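Local coordinates for manganese-dependent inorganic pyrophosphatase (Methanocaldococcus jannaschii, PDB 2EB0), which hydrolyses inorganic diphosphate to two phosphate ions, using a pair of manganese ions bound in each subunit, at residues B[10-15]-B[141-146]; B[36-41]-B[181-186]; B[44-49]-B[137-142]; B[104-109]-B[155-160]; B[148-153]-B[175-180]. One frame throughout, in Å; residues are numbered along the deposited sequence.

Interaction 1: B[10-15]-B[141-146]; sequences PDTDSI and LSAIIS. With MN (manganese (II) ion), chain F; MN (manganese (II) ion), chain E.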
# COMPACT_ATOMS: atom_id res chain seq x y z
N PRO B 10 -11.14 6.26 -17.59
CA PRO B 10 -10.63 7.42 -16.85
C PRO B 10 -11.62 8.53 -16.49
O PRO B 10 -12.46 8.92 -17.30
CB PRO B 10 -9.51 7.93 -17.75
CG PRO B 10 -10.04 7.63 -19.12
CD PRO B 10 -10.55 6.22 -18.94
N ASP B 11 -11.52 9.01 -15.26
CA ASP B 11 -12.35 10.13 -14.84
C ASP B 11 -11.38 11.29 -14.75
O ASP B 11 -10.18 11.13 -15.02
CB ASP B 11 -13.00 9.87 -13.49
CG ASP B 11 -12.02 9.37 -12.46
OD1 ASP B 11 -10.81 9.64 -12.60
OD2 ASP B 11 -12.47 8.71 -11.51
N THR B 12 -11.89 12.46 -14.37
CA THR B 12 -11.05 13.65 -14.28
C THR B 12 -9.88 13.50 -13.32
O THR B 12 -8.80 14.01 -13.61
CB THR B 12 -11.89 14.86 -13.86
OG1 THR B 12 -12.84 15.14 -14.90
CG2 THR B 12 -11.00 16.08 -13.63
N ASP B 13 -10.08 12.83 -12.19
CA ASP B 13 -9.00 12.65 -11.22
C ASP B 13 -7.86 11.90 -11.89
O ASP B 13 -6.71 12.32 -11.83
CB ASP B 13 -9.47 11.87 -9.99
CG ASP B 13 -8.45 11.91 -8.85
OD1 ASP B 13 -8.48 11.01 -7.98
OD2 ASP B 13 -7.61 12.83 -8.80
N SER B 14 -8.18 10.79 -12.55
CA SER B 14 -7.20 9.97 -13.25
C SER B 14 -6.41 10.74 -14.31
O SER B 14 -5.21 10.53 -14.47
CB SER B 14 -7.89 8.78 -13.92
OG SER B 14 -7.82 7.61 -13.11
N ILE B 15 -7.10 11.61 -15.05
CA ILE B 15 -6.47 12.39 -16.12
C ILE B 15 -5.60 13.50 -15.56
O ILE B 15 -4.42 13.59 -15.89
CB ILE B 15 -7.55 12.97 -17.07
CG1 ILE B 15 -8.28 11.82 -17.78
CG2 ILE B 15 -6.92 13.92 -18.08
CD1 ILE B 15 -7.39 10.99 -18.68
N LEU B 141 -7.72 21.19 -9.05
CA LEU B 141 -8.92 21.74 -8.45
C LEU B 141 -10.13 20.99 -8.99
O LEU B 141 -10.98 20.54 -8.24
CB LEU B 141 -9.06 23.22 -8.80
CG LEU B 141 -10.40 23.85 -8.40
CD1 LEU B 141 -10.71 23.55 -6.94
CD2 LEU B 141 -10.34 25.35 -8.64
N SER B 142 -10.18 20.86 -10.31
CA SER B 142 -11.28 20.16 -10.96
C SER B 142 -11.36 18.71 -10.48
O SER B 142 -12.45 18.19 -10.23
CB SER B 142 -11.09 20.19 -12.48
OG SER B 142 -10.86 21.51 -12.93
N ALA B 143 -10.20 18.08 -10.36
CA ALA B 143 -10.14 16.69 -9.92
C ALA B 143 -10.73 16.55 -8.53
O ALA B 143 -11.51 15.63 -8.28
CB ALA B 143 -8.68 16.20 -9.93
N ILE B 144 -10.37 17.45 -7.63
CA ILE B 144 -10.89 17.39 -6.27
C ILE B 144 -12.41 17.55 -6.28
O ILE B 144 -13.13 16.74 -5.69
CB ILE B 144 -10.25 18.48 -5.38
CG1 ILE B 144 -8.73 18.24 -5.30
CG2 ILE B 144 -10.85 18.43 -3.98
CD1 ILE B 144 -7.99 19.15 -4.34
N ILE B 145 -12.91 18.58 -6.96
CA ILE B 145 -14.33 18.82 -7.04
C ILE B 145 -15.05 17.62 -7.66
O ILE B 145 -16.12 17.21 -7.20
CB ILE B 145 -14.65 20.07 -7.88
CG1 ILE B 145 -14.24 21.32 -7.10
CG2 ILE B 145 -16.13 20.09 -8.26
CD1 ILE B 145 -14.21 22.59 -7.94
N SER B 146 -14.47 17.08 -8.72
CA SER B 146 -15.07 15.96 -9.41
C SER B 146 -15.16 14.73 -8.54
O SER B 146 -16.22 14.12 -8.41
CB SER B 146 -14.26 15.62 -10.66
OG SER B 146 -14.70 14.39 -11.21
MN MN F . -10.71 7.63 -10.58
MN MN E . -9.87 9.39 -7.81
O HOH W 1 -12.62 12.33 -11.00

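Interaction 2: B[36-41]-B[181-186]; sequences NPETEF and MEILKA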
# COMPACT_ATOMS: atom_id res chain seq x y z
N ASN B 36 -14.14 11.40 -20.62
CA ASN B 36 -15.57 11.66 -20.53
C ASN B 36 -15.86 13.15 -20.76
O ASN B 36 -14.95 13.97 -20.80
CB ASN B 36 -16.12 11.21 -19.17
CG ASN B 36 -15.56 12.01 -18.01
OD1 ASN B 36 -15.31 13.21 -18.13
ND2 ASN B 36 -15.38 11.36 -16.87
N PRO B 37 -17.15 13.51 -20.92
CA PRO B 37 -17.53 14.91 -21.14
C PRO B 37 -17.00 15.89 -20.08
O PRO B 37 -16.54 16.98 -20.40
CB PRO B 37 -19.06 14.86 -21.15
CG PRO B 37 -19.34 13.49 -21.69
CD PRO B 37 -18.33 12.63 -20.95
N GLU B 38 -17.06 15.48 -18.82
CA GLU B 38 -16.59 16.33 -17.72
C GLU B 38 -15.11 16.69 -17.86
O GLU B 38 -14.72 17.84 -17.68
CB GLU B 38 -16.81 15.62 -16.39
CG GLU B 38 -16.20 16.34 -15.20
CD GLU B 38 -16.02 15.43 -14.00
OE1 GLU B 38 -17.03 14.98 -13.42
OE2 GLU B 38 -14.87 15.16 -13.64
N THR B 39 -14.30 15.69 -18.16
CA THR B 39 -12.87 15.90 -18.30
C THR B 39 -12.57 16.76 -19.52
O THR B 39 -11.74 17.67 -19.47
CB THR B 39 -12.15 14.55 -18.39
OG1 THR B 39 -12.63 13.70 -17.34
CG2 THR B 39 -10.65 14.73 -18.23
N GLU B 40 -13.27 16.49 -20.62
CA GLU B 40 -13.07 17.27 -21.84
C GLU B 40 -13.30 18.74 -21.49
O GLU B 40 -12.52 19.62 -21.85
CB GLU B 40 -14.05 16.82 -22.92
CG GLU B 40 -13.97 17.65 -24.19
CD GLU B 40 -14.90 17.13 -25.26
OE1 GLU B 40 -15.07 17.82 -26.29
OE2 GLU B 40 -15.46 16.02 -25.08
N PHE B 41 -14.38 18.99 -20.76
CA PHE B 41 -14.75 20.33 -20.32
C PHE B 41 -13.61 20.95 -19.50
O PHE B 41 -13.17 22.07 -19.78
CB PHE B 41 -16.03 20.24 -19.49
CG PHE B 41 -16.31 21.46 -18.66
CD1 PHE B 41 -16.50 22.70 -19.25
CD2 PHE B 41 -16.43 21.35 -17.27
CE1 PHE B 41 -16.80 23.82 -18.48
CE2 PHE B 41 -16.73 22.46 -16.50
CZ PHE B 41 -16.92 23.70 -17.10
N MET B 181 -20.73 23.67 -9.77
CA MET B 181 -22.05 23.40 -10.31
C MET B 181 -21.90 22.95 -11.76
O MET B 181 -22.59 22.03 -12.21
CB MET B 181 -22.94 24.65 -10.23
CG MET B 181 -24.34 24.43 -10.80
SD MET B 181 -25.13 22.92 -10.15
CE MET B 181 -25.70 23.49 -8.52
N GLU B 182 -20.99 23.59 -12.48
CA GLU B 182 -20.71 23.27 -13.87
C GLU B 182 -20.24 21.82 -13.98
O GLU B 182 -20.72 21.04 -14.80
CB GLU B 182 -19.64 24.21 -14.42
CG GLU B 182 -20.08 24.94 -15.66
CD GLU B 182 -21.46 25.54 -15.51
OE1 GLU B 182 -21.60 26.52 -14.76
OE2 GLU B 182 -22.41 25.01 -16.13
N ILE B 183 -19.29 21.45 -13.13
CA ILE B 183 -18.79 20.10 -13.12
C ILE B 183 -19.93 19.12 -12.83
O ILE B 183 -20.04 18.07 -13.47
CB ILE B 183 -17.64 19.95 -12.08
CG1 ILE B 183 -16.41 20.70 -12.59
CG2 ILE B 183 -17.34 18.48 -11.83
CD1 ILE B 183 -15.21 20.67 -11.68
N LEU B 184 -20.81 19.48 -11.89
CA LEU B 184 -21.94 18.61 -11.56
C LEU B 184 -22.88 18.48 -12.75
O LEU B 184 -23.47 17.43 -12.97
CB LEU B 184 -22.71 19.13 -10.35
CG LEU B 184 -21.99 19.18 -9.00
CD1 LEU B 184 -23.00 19.50 -7.90
CD2 LEU B 184 -21.32 17.85 -8.71
N LYS B 185 -23.02 19.55 -13.53
CA LYS B 185 -23.88 19.50 -14.70
C LYS B 185 -23.20 18.66 -15.79
O LYS B 185 -23.86 18.09 -16.65
CB LYS B 185 -24.19 20.91 -15.21
CG LYS B 185 -25.12 21.69 -14.28
CD LYS B 185 -25.61 22.97 -14.92
CE LYS B 185 -26.62 23.68 -14.03
NZ LYS B 185 -27.30 24.81 -14.73
N ALA B 186 -21.88 18.59 -15.71
CA ALA B 186 -21.10 17.81 -16.67
C ALA B 186 -21.28 16.31 -16.42
O ALA B 186 -21.39 15.53 -17.36
CB ALA B 186 -19.62 18.19 -16.59
O HOH W 2 -19.12 13.79 -17.73

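Interaction 3: B[44-49]-B[137-142]; sequences RKFGVM and AGLLLS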
# COMPACT_ATOMS: atom_id res chain seq x y z
N ARG B 44 -10.35 21.58 -21.72
CA ARG B 44 -10.56 22.75 -22.57
C ARG B 44 -10.51 24.02 -21.71
O ARG B 44 -9.92 25.02 -22.09
CB ARG B 44 -11.91 22.65 -23.28
CG ARG B 44 -12.32 23.95 -23.98
CD ARG B 44 -13.64 23.81 -24.73
NE ARG B 44 -13.50 23.04 -25.96
CZ ARG B 44 -13.79 21.74 -26.07
NH1 ARG B 44 -14.23 21.06 -25.01
NH2 ARG B 44 -13.63 21.13 -27.24
N LYS B 45 -11.14 23.97 -20.54
CA LYS B 45 -11.19 25.13 -19.67
C LYS B 45 -9.82 25.69 -19.31
O LYS B 45 -9.61 26.89 -19.37
CB LYS B 45 -11.95 24.79 -18.39
CG LYS B 45 -12.13 25.96 -17.44
CD LYS B 45 -13.14 25.61 -16.36
CE LYS B 45 -13.50 26.82 -15.51
NZ LYS B 45 -12.44 27.16 -14.54
N PHE B 46 -8.87 24.82 -18.96
CA PHE B 46 -7.56 25.31 -18.58
C PHE B 46 -6.51 25.24 -19.67
O PHE B 46 -5.32 25.35 -19.38
CB PHE B 46 -7.08 24.59 -17.32
CG PHE B 46 -7.98 24.81 -16.15
CD1 PHE B 46 -8.95 23.87 -15.82
CD2 PHE B 46 -7.91 26.00 -15.43
CE1 PHE B 46 -9.84 24.11 -14.77
CE2 PHE B 46 -8.80 26.25 -14.39
CZ PHE B 46 -9.77 25.30 -14.05
N GLY B 47 -6.95 25.08 -20.91
CA GLY B 47 -6.04 25.03 -22.03
C GLY B 47 -4.96 23.97 -21.90
O GLY B 47 -3.80 24.22 -22.20
N VAL B 48 -5.36 22.79 -21.45
CA VAL B 48 -4.44 21.68 -21.27
C VAL B 48 -4.72 20.59 -22.30
O VAL B 48 -5.87 20.22 -22.52
CB VAL B 48 -4.56 21.08 -19.84
CG1 VAL B 48 -3.69 19.83 -19.70
CG2 VAL B 48 -4.13 22.14 -18.81
N MET B 49 -3.68 20.07 -22.93
CA MET B 49 -3.82 19.02 -23.94
C MET B 49 -4.15 17.67 -23.32
O MET B 49 -3.69 17.34 -22.23
CB MET B 49 -2.54 18.91 -24.76
CG MET B 49 -2.08 20.23 -25.39
SD MET B 49 -3.34 21.01 -26.43
CE MET B 49 -3.99 22.26 -25.29
N ALA B 137 -2.96 23.89 -11.79
CA ALA B 137 -3.62 24.07 -10.49
C ALA B 137 -5.13 23.92 -10.73
O ALA B 137 -5.85 23.39 -9.88
CB ALA B 137 -3.31 25.45 -9.93
N GLY B 138 -5.57 24.37 -11.90
CA GLY B 138 -6.98 24.26 -12.25
C GLY B 138 -7.41 22.82 -12.42
O GLY B 138 -8.54 22.47 -12.08
N LEU B 139 -6.53 21.97 -12.95
CA LEU B 139 -6.87 20.55 -13.14
C LEU B 139 -7.00 19.85 -11.80
O LEU B 139 -7.91 19.05 -11.59
CB LEU B 139 -5.82 19.81 -13.96
CG LEU B 139 -5.52 20.18 -15.41
CD1 LEU B 139 -4.67 19.07 -15.99
CD2 LEU B 139 -6.80 20.35 -16.23
N LEU B 140 -6.06 20.13 -10.90
CA LEU B 140 -6.08 19.51 -9.58
C LEU B 140 -7.36 19.92 -8.88
O LEU B 140 -8.00 19.11 -8.20
CB LEU B 140 -4.87 19.96 -8.76
CG LEU B 140 -3.49 19.50 -9.22
CD1 LEU B 140 -2.45 19.97 -8.19
CD2 LEU B 140 -3.46 17.98 -9.36
N LEU B 141 -7.72 21.19 -9.05
CA LEU B 141 -8.92 21.74 -8.45
C LEU B 141 -10.13 20.99 -8.99
O LEU B 141 -10.98 20.54 -8.24
CB LEU B 141 -9.06 23.22 -8.80
CG LEU B 141 -10.40 23.85 -8.40
CD1 LEU B 141 -10.71 23.55 -6.94
CD2 LEU B 141 -10.34 25.35 -8.64
N SER B 142 -10.18 20.86 -10.31
CA SER B 142 -11.28 20.16 -10.96
C SER B 142 -11.36 18.71 -10.48
O SER B 142 -12.45 18.19 -10.23
CB SER B 142 -11.09 20.19 -12.48
OG SER B 142 -10.86 21.51 -12.93

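Interaction 4: B[104-109]-B[155-160]; sequences KPVGST and TTTDLD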
# COMPACT_ATOMS: atom_id res chain seq x y z
N LYS B 104 -3.45 7.97 0.47
CA LYS B 104 -4.10 8.56 1.64
C LYS B 104 -5.59 8.42 1.41
O LYS B 104 -6.08 8.63 0.30
CB LYS B 104 -3.75 10.05 1.79
CG LYS B 104 -2.29 10.32 2.09
CD LYS B 104 -1.96 11.81 2.15
CE LYS B 104 -2.09 12.41 3.56
NZ LYS B 104 -3.49 12.61 4.02
N PRO B 105 -6.34 8.06 2.46
CA PRO B 105 -7.79 7.93 2.24
C PRO B 105 -8.51 9.29 2.18
O PRO B 105 -9.30 9.61 3.06
CB PRO B 105 -8.24 7.05 3.41
CG PRO B 105 -7.29 7.46 4.52
CD PRO B 105 -5.95 7.60 3.81
N VAL B 106 -8.22 10.08 1.15
CA VAL B 106 -8.86 11.39 0.97
C VAL B 106 -9.83 11.37 -0.21
O VAL B 106 -10.08 10.32 -0.80
CB VAL B 106 -7.83 12.52 0.75
CG1 VAL B 106 -7.13 12.84 2.05
CG2 VAL B 106 -6.82 12.11 -0.32
N GLY B 107 -10.35 12.53 -0.56
CA GLY B 107 -11.31 12.62 -1.65
C GLY B 107 -10.78 12.34 -3.04
O GLY B 107 -11.54 11.92 -3.91
N SER B 108 -9.50 12.59 -3.28
CA SER B 108 -8.96 12.36 -4.61
C SER B 108 -7.46 12.25 -4.64
O SER B 108 -6.77 12.70 -3.71
CB SER B 108 -9.36 13.51 -5.54
OG SER B 108 -8.60 14.67 -5.25
N THR B 109 -6.96 11.67 -5.72
CA THR B 109 -5.52 11.53 -5.90
C THR B 109 -4.92 12.93 -6.03
O THR B 109 -3.79 13.18 -5.61
CB THR B 109 -5.21 10.71 -7.16
OG1 THR B 109 -5.84 9.42 -7.05
CG2 THR B 109 -3.71 10.53 -7.33
N THR B 155 -16.15 10.82 1.21
CA THR B 155 -14.70 10.68 1.11
C THR B 155 -14.09 12.06 1.33
O THR B 155 -12.90 12.19 1.62
CB THR B 155 -14.25 10.21 -0.28
OG1 THR B 155 -14.83 11.07 -1.28
CG2 THR B 155 -14.66 8.77 -0.52
N THR B 156 -14.92 13.08 1.19
CA THR B 156 -14.46 14.45 1.38
C THR B 156 -13.90 14.60 2.78
O THR B 156 -14.52 14.18 3.75
CB THR B 156 -15.60 15.47 1.23
OG1 THR B 156 -16.22 15.33 -0.06
CG2 THR B 156 -15.06 16.88 1.39
N THR B 157 -12.71 15.19 2.86
CA THR B 157 -12.05 15.44 4.13
C THR B 157 -11.68 16.93 4.14
O THR B 157 -11.77 17.62 3.11
CB THR B 157 -10.77 14.60 4.30
OG1 THR B 157 -9.84 14.93 3.26
CG2 THR B 157 -11.09 13.11 4.24
N ASP B 158 -11.27 17.41 5.31
CA ASP B 158 -10.89 18.81 5.47
C ASP B 158 -9.75 19.13 4.52
O ASP B 158 -9.69 20.22 3.96
CB ASP B 158 -10.45 19.09 6.91
CG ASP B 158 -11.62 19.08 7.89
OD1 ASP B 158 -11.37 19.20 9.11
OD2 ASP B 158 -12.78 18.96 7.45
N LEU B 159 -8.86 18.17 4.33
CA LEU B 159 -7.72 18.35 3.45
C LEU B 159 -8.21 18.69 2.04
O LEU B 159 -7.71 19.61 1.41
CB LEU B 159 -6.86 17.07 3.41
CG LEU B 159 -5.39 17.22 3.01
CD1 LEU B 159 -4.77 15.84 2.75
CD2 LEU B 159 -5.26 18.07 1.77
N ASP B 160 -9.20 17.94 1.56
CA ASP B 160 -9.76 18.17 0.24
C ASP B 160 -10.20 19.63 0.09
O ASP B 160 -9.88 20.30 -0.90
CB ASP B 160 -10.94 17.23 -0.02
CG ASP B 160 -10.53 15.75 -0.07
OD1 ASP B 160 -9.86 15.34 -1.05
OD2 ASP B 160 -10.87 15.00 0.87
O HOH W 3 -11.98 9.73 2.59
O HOH W 4 -13.61 10.05 -3.51

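Interaction 5: B[148-153]-B[175-180]; sequences TVLFKS and NIEEFG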
# COMPACT_ATOMS: atom_id res chain seq x y z
N THR B 148 -14.98 14.43 -5.23
CA THR B 148 -15.78 14.57 -4.03
C THR B 148 -17.22 14.95 -4.37
O THR B 148 -18.07 14.99 -3.48
CB THR B 148 -15.19 15.64 -3.09
OG1 THR B 148 -15.15 16.92 -3.76
CG2 THR B 148 -13.79 15.25 -2.68
N VAL B 149 -17.50 15.18 -5.64
CA VAL B 149 -18.84 15.58 -6.06
C VAL B 149 -19.15 16.87 -5.31
O VAL B 149 -20.17 16.99 -4.62
CB VAL B 149 -19.90 14.52 -5.70
CG1 VAL B 149 -21.22 14.87 -6.38
CG2 VAL B 149 -19.42 13.13 -6.12
N LEU B 150 -18.26 17.84 -5.45
CA LEU B 150 -18.38 19.13 -4.80
C LEU B 150 -18.48 18.98 -3.28
O LEU B 150 -19.37 19.55 -2.64
CB LEU B 150 -19.59 19.90 -5.33
CG LEU B 150 -19.37 21.38 -5.66
CD1 LEU B 150 -20.70 22.11 -5.60
CD2 LEU B 150 -18.40 22.01 -4.68
N PHE B 151 -17.58 18.20 -2.72
CA PHE B 151 -17.51 17.98 -1.28
C PHE B 151 -18.77 17.37 -0.66
O PHE B 151 -19.00 17.51 0.53
CB PHE B 151 -17.18 19.30 -0.59
CG PHE B 151 -16.12 20.10 -1.30
CD1 PHE B 151 -16.43 21.32 -1.88
CD2 PHE B 151 -14.82 19.62 -1.40
CE1 PHE B 151 -15.45 22.06 -2.55
CE2 PHE B 151 -13.84 20.33 -2.06
CZ PHE B 151 -14.15 21.56 -2.64
N LYS B 152 -19.57 16.69 -1.48
CA LYS B 152 -20.79 16.07 -0.97
C LYS B 152 -20.52 14.64 -0.55
O LYS B 152 -21.13 14.12 0.38
CB LYS B 152 -21.88 16.12 -2.04
CG LYS B 152 -22.27 17.53 -2.43
CD LYS B 152 -23.39 17.55 -3.45
CE LYS B 152 -23.85 18.98 -3.68
NZ LYS B 152 -25.07 19.06 -4.53
N SER B 153 -19.60 13.98 -1.25
CA SER B 153 -19.26 12.60 -0.94
C SER B 153 -18.60 12.45 0.43
O SER B 153 -17.87 13.34 0.88
CB SER B 153 -18.32 12.05 -2.02
OG SER B 153 -17.81 10.79 -1.62
N ASN B 175 -14.85 31.62 -7.52
CA ASN B 175 -16.01 30.97 -6.91
C ASN B 175 -16.02 29.47 -7.18
O ASN B 175 -16.47 29.03 -8.24
CB ASN B 175 -17.29 31.60 -7.46
CG ASN B 175 -18.53 31.18 -6.70
OD1 ASN B 175 -18.82 29.99 -6.57
ND2 ASN B 175 -19.27 32.16 -6.19
N ILE B 176 -15.55 28.68 -6.22
CA ILE B 176 -15.49 27.23 -6.36
C ILE B 176 -16.88 26.61 -6.51
O ILE B 176 -17.07 25.65 -7.27
CB ILE B 176 -14.79 26.57 -5.14
CG1 ILE B 176 -13.32 27.00 -5.09
CG2 ILE B 176 -14.91 25.06 -5.23
CD1 ILE B 176 -12.57 26.48 -3.84
N GLU B 177 -17.85 27.16 -5.79
CA GLU B 177 -19.22 26.65 -5.84
C GLU B 177 -19.84 26.74 -7.22
O GLU B 177 -20.53 25.82 -7.66
CB GLU B 177 -20.10 27.39 -4.84
CG GLU B 177 -19.75 27.09 -3.39
CD GLU B 177 -19.71 25.60 -3.11
OE1 GLU B 177 -20.72 24.92 -3.39
OE2 GLU B 177 -18.67 25.12 -2.62
N GLU B 178 -19.61 27.85 -7.91
CA GLU B 178 -20.15 28.05 -9.25
C GLU B 178 -19.46 27.12 -10.25
O GLU B 178 -20.12 26.51 -11.09
CB GLU B 178 -19.98 29.50 -9.70
CG GLU B 178 -20.88 30.47 -8.99
CD GLU B 178 -20.76 31.88 -9.53
OE1 GLU B 178 -21.52 32.76 -9.08
OE2 GLU B 178 -19.89 32.10 -10.40
N PHE B 179 -18.14 27.04 -10.16
CA PHE B 179 -17.39 26.16 -11.05
C PHE B 179 -17.83 24.72 -10.80
O PHE B 179 -18.02 23.96 -11.75
CB PHE B 179 -15.89 26.31 -10.78
CG PHE B 179 -15.04 25.34 -11.56
CD1 PHE B 179 -15.38 24.99 -12.87
CD2 PHE B 179 -13.89 24.80 -11.00
CE1 PHE B 179 -14.58 24.10 -13.60
CE2 PHE B 179 -13.08 23.91 -11.72
CZ PHE B 179 -13.43 23.57 -13.03
N GLY B 180 -18.02 24.38 -9.53
CA GLY B 180 -18.46 23.04 -9.16
C GLY B 180 -19.82 22.70 -9.74
O GLY B 180 -20.06 21.56 -10.15

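Interaction 1: B[10-15]-B[141-146]
Two aspartates at the start of helix 12-25 each hold a different manganese ion. Asp11 OD2 binds the chain F ion at 2.3 Å, together with His7 and Asp66, and Asp13 OD1 binds the chain E ion at 2.1 Å, together with Asp66, His88 and Asp147; Asp66 thus bridges the pair. Asp13 OD1 also accepts from Thr109 N. Asp11 is also the N-cap of the helix: its second oxygen, OD1, takes the N-H of Ser14 at 2.9 Å, nearly straight at 169°, so one carboxylate ties the metal to the helix end. The Asp-Thr-Asp sequence at this helix start, with His7 ahead of it, belongs to the two-metal site of the DHH fold. Behind the metals, helix 134-148 packs against this helix start without a direct hydrogen bond. Asp13, with CG anti to the backbone N, rests OD2 on Ala143 CB at 3.7 Å. Thr12 turns CG2 anti to its backbone N, laying the methyl against Ala143 CA at 3.9 Å, while its OG1 bonds to Glu38 and Thr39. Further out, a water accepts from Asp13 N at 2.8 Å and donates to Ser146 OG at 2.9 Å; that hydroxyl bonds to Glu38 as well.

Interaction 2: B[36-41]-B[181-186]
Helices 37-41 and 181-186 run roughly antiparallel, at 143° with their axes 9.2 Å apart, and three side-chain conformations set the fit. Glu38 has CG anti to the backbone N and stays extended beyond it, so its stem crosses Ile183 obliquely and its OE1 stands 3.9 Å from Ile183 CG2. At the root of the same side chain, Glu38 CB meets Ala186 CB at 3.8 Å, the small alanine allowing the backbones close approach. OE1 forms a salt bridge with Lys187, while OE2 turns to the Thr12 and Ser146 hydroxyls. Phe41, again with CG anti to N, sends its CZ to Glu182 CG at 3.7 Å, and Ile183 CG1 lies at the ring edge, 4.3 Å from CE2. Glu182 reaches this spot with chi1 at -125°, off a staggered position, and a bend at chi2 that leads its carboxylate away. Asn36 caps the first helix, its OD1 accepting Thr39 N almost along the C=O axis at 2.7 Å and Thr39 OG1 from above the carbonyl plane at 2.8 Å. A water joins Glu38 N to Ala186 O. Such packing links a helix of the DHH family region to helix 176-188, part of which falls in the DHHA2 family region, beside the two-metal cleft of family II pyrophosphatases.

Interaction 3: B[44-49]-B[137-142]
The Phe46 ring lies flat against the backbone of helix 134-148. Gly138 CA sits over one face, 3.5 Å from the ring centroid and 16° off the normal, a CH-pi contact, with Leu139 N nearer the rim of that same face. On the opposite face Lys45 CG hangs 4.0 Å above the plane, also toward the rim, while its ammonium end forms a cation-pi pair with Phe179. Gly138 is what admits the ring: a beta carbon built there would come within 2.1 Å of Phe46 CE2. The CE1 corner approaches two oxygens, Ser142 OG at 3.3 Å and Gly138 O at 3.4 Å. Those two oxygens are hydrogen-bonded to each other, since Ser142 OG donates to Gly138 O at 2.7 Å from above the carbonyl plane and Ser142 N shares that acceptor. Beside the ring, Leu139 CD2 touches Phe46 CD1, and Val48 and Leu139 meet tip to tip, CG1 to CD1 at 3.9 Å. The ring is carried by the end of helix 37-45, closed by a Schellman motif: Gly47, with positive phi, is the C-prime residue, its N bonding to Arg44 O and Val48 N to Leu43 O. An alanine in place of Phe46 would remove the ring and with it the CH-pi contact, and would probably loosen the seat of this helix end on Gly138. With no hydrogen bond running between the segments, the contact rests on dispersion and weak C-H polarity, and Ser142 satisfies its hydroxyl within its own helix.

Interaction 4: B[104-109]-B[155-160]
The tight part of this contact is the carboxylate of Asp160 closed on Gly107 N. OD2 accepts the N-H at 2.9 Å with its syn lone pair, and OD1, also 2.9 Å from Gly107 N, adds a weak, strongly bent bond of 123°. OD2 is gripped twice more, by Thr157 N through its anti lone pair at 2.7 Å and by Thr157 OG1 at 2.6 Å from above the carboxylate plane; OD1 in turn bonds to Thr111. Thr157 is the N-cap of helix 158-171, its N-H and hydroxyl both turned to Asp160, and so many donors would probably keep the carboxylate ionised. An alanine in place of Asp160 would remove the carboxylate and would probably untie Gly107 and disturb the first turn of helix 158-171. Val106 packs beside this knot, its CG1 3.6 Å from Thr157 OG1 and 3.9 Å from Leu159 CD1. Outward the fit loosens: Lys104 bends its chain so that NZ lies 3.7 Å from Leu159 CD1, and waters bridge Pro105 O to Thr155 O and Gly107 O to Thr155 OG1, which also hydrogen-bonds to Ser153 OG. Lys104 and the exposed Pro105, centre of an inverse gamma turn, also pack on Leu124 and Ile99 of the second subunit. The loop runs from strand 100-103 into helix 109-118, pinned to helix 158-171, while Ser108 touches helix 134-148 and Val106 O bonds to the manganese ligand His88.

Interaction 5: B[148-153]-B[175-180]
Positive phi at Val149, Leu150 and Phe151 in succession, each near 60°, curls the chain so that the Leu150 and Phe151 side chains start toward helix 176-188. Leu150 then takes chi1 of -135°, off the staggered positions, which sets CG 4.0 Å from Gly180 CA; a beta carbon on that glycine would collide with it. Glu177 folds back, chi2 at -52°, and lays its carboxylate obliquely across the leucine tips: OE1 is 3.6 Å from Leu150 CD1 and OE2 3.7 Å from CD2. The turn is the Schellman end of helix 134-148, with Val149 as C-prime, Val149 N bonding to Ser146 O and Leu150 N to Ile145 O. An ST motif reinforces it: Thr148 OG1 accepts Phe151 N at 2.9 Å and bonds to Ile144 O as well. Phe151 crosses Ile176 at about a right angle, presenting the ring edge, with CE1 4.1 Å from Ile176 CG2, and the ring also packs on Ile144, Lys161 and Ala164. At the start of helix 176-188 Asn175 is the N-cap, its OD1 taking Glu178 N at 2.6 Å from above the carbonyl plane.

Interaction 1 holds both manganese ions, and the other contacts surround it. Interaction 2 reaches it through Glu38, whose OE2 lies 2.4 Å from Thr12 OG1 and 2.5 Å from Ser146 OG. Interaction 4 supports the metal ligand directly, Thr109 N being 2.8 Å from Asp13 OD1. Interaction 3 shares Leu141 and Ser142 of helix 134-148 with interaction 1, and interaction 5 follows where that helix ends, packing back on it with Ile176 CG2 3.7 Å from Ile145 CD1. Phe179 of interaction 5 ties in interaction 3, its CZ 3.3 Å from Ser142 OG. Interactions 2 and 4 do not touch; their centres are about 20 Å apart.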